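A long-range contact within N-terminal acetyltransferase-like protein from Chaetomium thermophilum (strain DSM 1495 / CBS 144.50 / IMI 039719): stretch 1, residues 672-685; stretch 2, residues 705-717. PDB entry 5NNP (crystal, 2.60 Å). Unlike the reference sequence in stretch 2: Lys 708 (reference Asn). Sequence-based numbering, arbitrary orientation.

Stretch 1, residues 672-685: NIDGQIAGFEVYIR
Stretch 2 (705-717) NHPKVLEQAAKLR

How do the two stretches lie? Helix 673-685 and helix 707-717 run nearly parallel, crossing at 22° with axes 10.5 Å apart; Ile 677 sits beside Val 709 (CA to CA 6.9 Å) and Phe 680 beside Gln 712 (7.6 Å).

What starts the contact? His 706 (chi1 t) caps its helix, ND1 accepting from Lys 708 N at 2.8 Å, while its CE1 packs 3.6 Å from CD1 of Ile 677 (m, t). Lys 708, Asn in the reference, has NZ 2.7 Å from Glu 711 OE1 and, weakly, 3.5 Å from OE2 of Glu 681 (m, m), bridging both acids. Val 709 CG1 meets Ile 673 CG2 at 4.4 Å.

Why is Gln 712 central? Its side chain (m, t) carries NE2 to Ile 677 O (2.9 Å) and Glu 681 OE2 (2.5 Å), satisfying both N-H groups in a buried site. Its CB lies over one face of Phe 680 (chi1 t, chi2 -85°), 3.7 Å from the ring centroid.

What closes the far end? Lys 715 (t, t, p, t) is long enough to lay CE at the Phe 680 ring edge and bring NZ weakly to Glu 681 OE1 (3.3 Å), a salt bridge. Leu 716 (t, p), an apolar neighbour for the buried ring, places CD1 3.6 Å from Phe 680 CZ and 3.8 Å from Ile 684 CG2, completing 521 Å² of buried surface.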

# COMPACT_ATOMS: atom_id res chain seq x y z
N ASN A 672 1.50 -6.73 17.82
CA ASN A 672 2.45 -5.68 18.14
C ASN A 672 2.34 -5.25 19.60
O ASN A 672 1.37 -4.60 19.99
CB ASN A 672 2.20 -4.51 17.19
CG ASN A 672 3.35 -3.57 17.13
OD1 ASN A 672 4.00 -3.30 18.14
ND2 ASN A 672 3.63 -3.06 15.94
N ILE A 673 3.33 -5.62 20.42
CA ILE A 673 3.27 -5.41 21.87
C ILE A 673 3.12 -3.96 22.30
O ILE A 673 2.45 -3.69 23.29
CB ILE A 673 4.52 -5.96 22.58
CG1 ILE A 673 4.77 -7.41 22.21
CG2 ILE A 673 4.34 -5.92 24.11
CD1 ILE A 673 5.37 -8.20 23.40
N ASP A 674 3.75 -3.04 21.58
CA ASP A 674 3.68 -1.62 21.91
C ASP A 674 2.23 -1.17 21.97
O ASP A 674 1.84 -0.41 22.86
CB ASP A 674 4.45 -0.77 20.89
CG ASP A 674 5.94 -0.99 20.96
OD1 ASP A 674 6.46 -1.35 22.03
OD2 ASP A 674 6.61 -0.79 19.92
N GLY A 675 1.45 -1.65 21.00
CA GLY A 675 0.02 -1.41 20.94
C GLY A 675 -0.72 -1.98 22.13
O GLY A 675 -1.55 -1.30 22.73
N GLN A 676 -0.41 -3.23 22.49
CA GLN A 676 -1.01 -3.90 23.65
C GLN A 676 -0.69 -3.22 24.98
O GLN A 676 -1.54 -3.10 25.88
CB GLN A 676 -0.57 -5.36 23.70
CG GLN A 676 -1.01 -6.16 22.48
CD GLN A 676 -2.52 -6.25 22.40
OE1 GLN A 676 -3.21 -5.80 23.31
NE2 GLN A 676 -3.03 -6.85 21.32
N ILE A 677 0.56 -2.78 25.11
CA ILE A 677 0.99 -2.06 26.30
C ILE A 677 0.23 -0.73 26.41
O ILE A 677 -0.21 -0.35 27.50
CB ILE A 677 2.50 -1.80 26.28
CG1 ILE A 677 3.26 -3.12 26.27
CG2 ILE A 677 2.91 -0.97 27.48
CD1 ILE A 677 4.75 -2.98 25.96
N ALA A 678 0.08 -0.05 25.28
CA ALA A 678 -0.62 1.24 25.25
C ALA A 678 -2.11 1.06 25.50
O ALA A 678 -2.73 1.88 26.18
CB ALA A 678 -0.39 1.95 23.92
N GLY A 679 -2.68 -0.00 24.94
CA GLY A 679 -4.06 -0.34 25.21
C GLY A 679 -4.31 -0.56 26.70
O GLY A 679 -5.30 -0.06 27.26
N PHE A 680 -3.41 -1.29 27.34
CA PHE A 680 -3.56 -1.55 28.76
C PHE A 680 -3.65 -0.24 29.56
O PHE A 680 -4.57 -0.06 30.37
CB PHE A 680 -2.40 -2.39 29.28
CG PHE A 680 -2.51 -2.72 30.74
CD1 PHE A 680 -2.06 -1.83 31.70
CD2 PHE A 680 -3.09 -3.90 31.16
CE1 PHE A 680 -2.17 -2.11 33.04
CE2 PHE A 680 -3.20 -4.19 32.50
CZ PHE A 680 -2.74 -3.29 33.44
N GLU A 681 -2.72 0.66 29.31
CA GLU A 681 -2.71 1.97 29.96
C GLU A 681 -4.01 2.75 29.77
O GLU A 681 -4.49 3.39 30.71
CB GLU A 681 -1.53 2.80 29.45
CG GLU A 681 -0.19 2.13 29.64
CD GLU A 681 0.13 1.87 31.09
OE1 GLU A 681 -0.48 2.54 31.96
OE2 GLU A 681 0.99 1.01 31.37
N VAL A 682 -4.59 2.69 28.56
CA VAL A 682 -5.86 3.36 28.26
C VAL A 682 -7.05 2.76 29.01
O VAL A 682 -7.87 3.50 29.55
CB VAL A 682 -6.19 3.32 26.76
CG1 VAL A 682 -7.64 3.73 26.52
CG2 VAL A 682 -5.22 4.19 25.97
N TYR A 683 -7.13 1.44 29.06
CA TYR A 683 -8.28 0.77 29.68
C TYR A 683 -8.32 0.78 31.22
O TYR A 683 -9.41 0.85 31.80
CB TYR A 683 -8.37 -0.68 29.20
CG TYR A 683 -8.82 -0.79 27.76
CD1 TYR A 683 -9.91 -0.08 27.30
CD2 TYR A 683 -8.14 -1.61 26.87
CE1 TYR A 683 -10.33 -0.19 25.99
CE2 TYR A 683 -8.55 -1.71 25.56
CZ TYR A 683 -9.65 -1.00 25.13
OH TYR A 683 -10.06 -1.10 23.82
N ILE A 684 -7.17 0.71 31.89
CA ILE A 684 -7.22 0.81 33.35
C ILE A 684 -7.74 2.18 33.77
O ILE A 684 -8.50 2.30 34.73
CB ILE A 684 -5.85 0.57 34.03
CG1 ILE A 684 -4.75 1.29 33.27
CG2 ILE A 684 -5.55 -0.91 34.12
CD1 ILE A 684 -3.38 0.91 33.72
N ARG A 685 -7.34 3.20 33.01
CA ARG A 685 -7.76 4.57 33.26
C ARG A 685 -9.25 4.74 32.97
O ARG A 685 -9.95 5.50 33.64
CB ARG A 685 -6.92 5.54 32.42
CG ARG A 685 -5.47 5.66 32.89
CD ARG A 685 -4.66 6.52 31.94
NE ARG A 685 -3.28 6.74 32.37
CZ ARG A 685 -2.34 5.79 32.44
NH1 ARG A 685 -2.63 4.53 32.14
NH2 ARG A 685 -1.11 6.10 32.83
N ASN A 705 8.35 -12.03 29.49
CA ASN A 705 9.20 -11.32 30.45
C ASN A 705 9.51 -9.87 30.08
O ASN A 705 10.42 -9.27 30.65
CB ASN A 705 10.50 -12.08 30.66
CG ASN A 705 10.28 -13.50 31.10
OD1 ASN A 705 10.37 -14.43 30.30
ND2 ASN A 705 9.97 -13.69 32.38
N HIS A 706 8.77 -9.31 29.14
CA HIS A 706 8.86 -7.89 28.85
C HIS A 706 8.63 -7.07 30.12
O HIS A 706 7.65 -7.29 30.83
CB HIS A 706 7.84 -7.51 27.78
CG HIS A 706 7.96 -6.10 27.29
ND1 HIS A 706 7.82 -5.00 28.12
CD2 HIS A 706 8.19 -5.60 26.05
CE1 HIS A 706 7.95 -3.90 27.41
NE2 HIS A 706 8.17 -4.23 26.16
N PRO A 707 9.53 -6.12 30.40
CA PRO A 707 9.50 -5.36 31.66
C PRO A 707 8.18 -4.64 31.88
O PRO A 707 7.71 -4.56 33.01
CB PRO A 707 10.65 -4.36 31.49
CG PRO A 707 11.55 -4.98 30.47
CD PRO A 707 10.64 -5.71 29.53
N LYS A 708 7.59 -4.12 30.81
CA LYS A 708 6.34 -3.37 30.92
C LYS A 708 5.16 -4.29 31.24
O LYS A 708 4.31 -3.94 32.05
CB LYS A 708 6.06 -2.58 29.64
CG LYS A 708 6.09 -1.06 29.80
CD LYS A 708 5.08 -0.57 30.85
CE LYS A 708 5.07 0.95 30.96
NZ LYS A 708 4.36 1.43 32.19
N VAL A 709 5.11 -5.46 30.60
CA VAL A 709 3.99 -6.37 30.82
C VAL A 709 4.05 -6.91 32.25
O VAL A 709 3.03 -7.25 32.84
CB VAL A 709 3.95 -7.55 29.80
CG1 VAL A 709 4.02 -7.04 28.36
CG2 VAL A 709 5.07 -8.52 30.06
N LEU A 710 5.26 -6.96 32.80
CA LEU A 710 5.45 -7.42 34.17
C LEU A 710 4.96 -6.36 35.15
O LEU A 710 4.29 -6.66 36.14
CB LEU A 710 6.91 -7.74 34.43
CG LEU A 710 7.43 -8.97 33.68
CD1 LEU A 710 8.91 -9.20 33.97
CD2 LEU A 710 6.58 -10.19 34.04
N GLU A 711 5.29 -5.11 34.83
CA GLU A 711 4.86 -3.96 35.60
C GLU A 711 3.34 -3.79 35.59
O GLU A 711 2.71 -3.65 36.64
CB GLU A 711 5.53 -2.70 35.06
CG GLU A 711 5.44 -1.50 35.96
CD GLU A 711 6.00 -0.26 35.31
OE1 GLU A 711 5.50 0.12 34.22
OE2 GLU A 711 6.94 0.33 35.89
N GLN A 712 2.76 -3.81 34.40
CA GLN A 712 1.32 -3.70 34.24
C GLN A 712 0.59 -4.89 34.88
O GLN A 712 -0.50 -4.73 35.43
CB GLN A 712 0.94 -3.58 32.76
CG GLN A 712 1.41 -2.28 32.11
CD GLN A 712 1.23 -2.28 30.60
OE1 GLN A 712 1.20 -3.34 29.97
NE2 GLN A 712 1.12 -1.09 30.00
N ALA A 713 1.19 -6.08 34.83
CA ALA A 713 0.62 -7.26 35.47
C ALA A 713 0.49 -7.04 36.98
O ALA A 713 -0.54 -7.32 37.59
CB ALA A 713 1.46 -8.49 35.17
N ALA A 714 1.56 -6.52 37.57
CA ALA A 714 1.57 -6.24 38.99
C ALA A 714 0.66 -5.07 39.33
O ALA A 714 0.02 -5.06 40.39
CB ALA A 714 3.00 -5.96 39.46
N LYS A 715 0.59 -4.08 38.45
CA LYS A 715 -0.23 -2.89 38.70
C LYS A 715 -1.71 -3.25 38.65
O LYS A 715 -2.53 -2.70 39.40
CB LYS A 715 0.10 -1.79 37.68
CG LYS A 715 -0.50 -0.42 38.00
CD LYS A 715 0.18 0.69 37.17
CE LYS A 715 0.07 0.43 35.66
NZ LYS A 715 0.78 1.43 34.80
N LEU A 716 -2.06 -4.19 37.79
CA LEU A 716 -3.45 -4.60 37.62
C LEU A 716 -3.96 -5.32 38.86
O LEU A 716 -5.05 -5.05 39.35
CB LEU A 716 -3.59 -5.50 36.40
CG LEU A 716 -4.99 -5.81 35.85
CD1 LEU A 716 -5.62 -4.57 35.21
CD2 LEU A 716 -4.88 -6.94 34.83
N ARG A 717 -3.16 -6.25 39.36
CA ARG A 717 -3.58 -7.07 40.48
C ARG A 717 -3.96 -6.26 41.72
O ARG A 717 -4.86 -6.64 42.46
CB ARG A 717 -2.48 -8.07 40.82
CG ARG A 717 -2.32 -9.18 39.79
CD ARG A 717 -1.62 -10.37 40.41
NE ARG A 717 -1.90 -11.62 39.71
CZ ARG A 717 -1.20 -12.06 38.66
NH1 ARG A 717 -0.18 -11.34 38.20
NH2 ARG A 717 -1.52 -13.21 38.09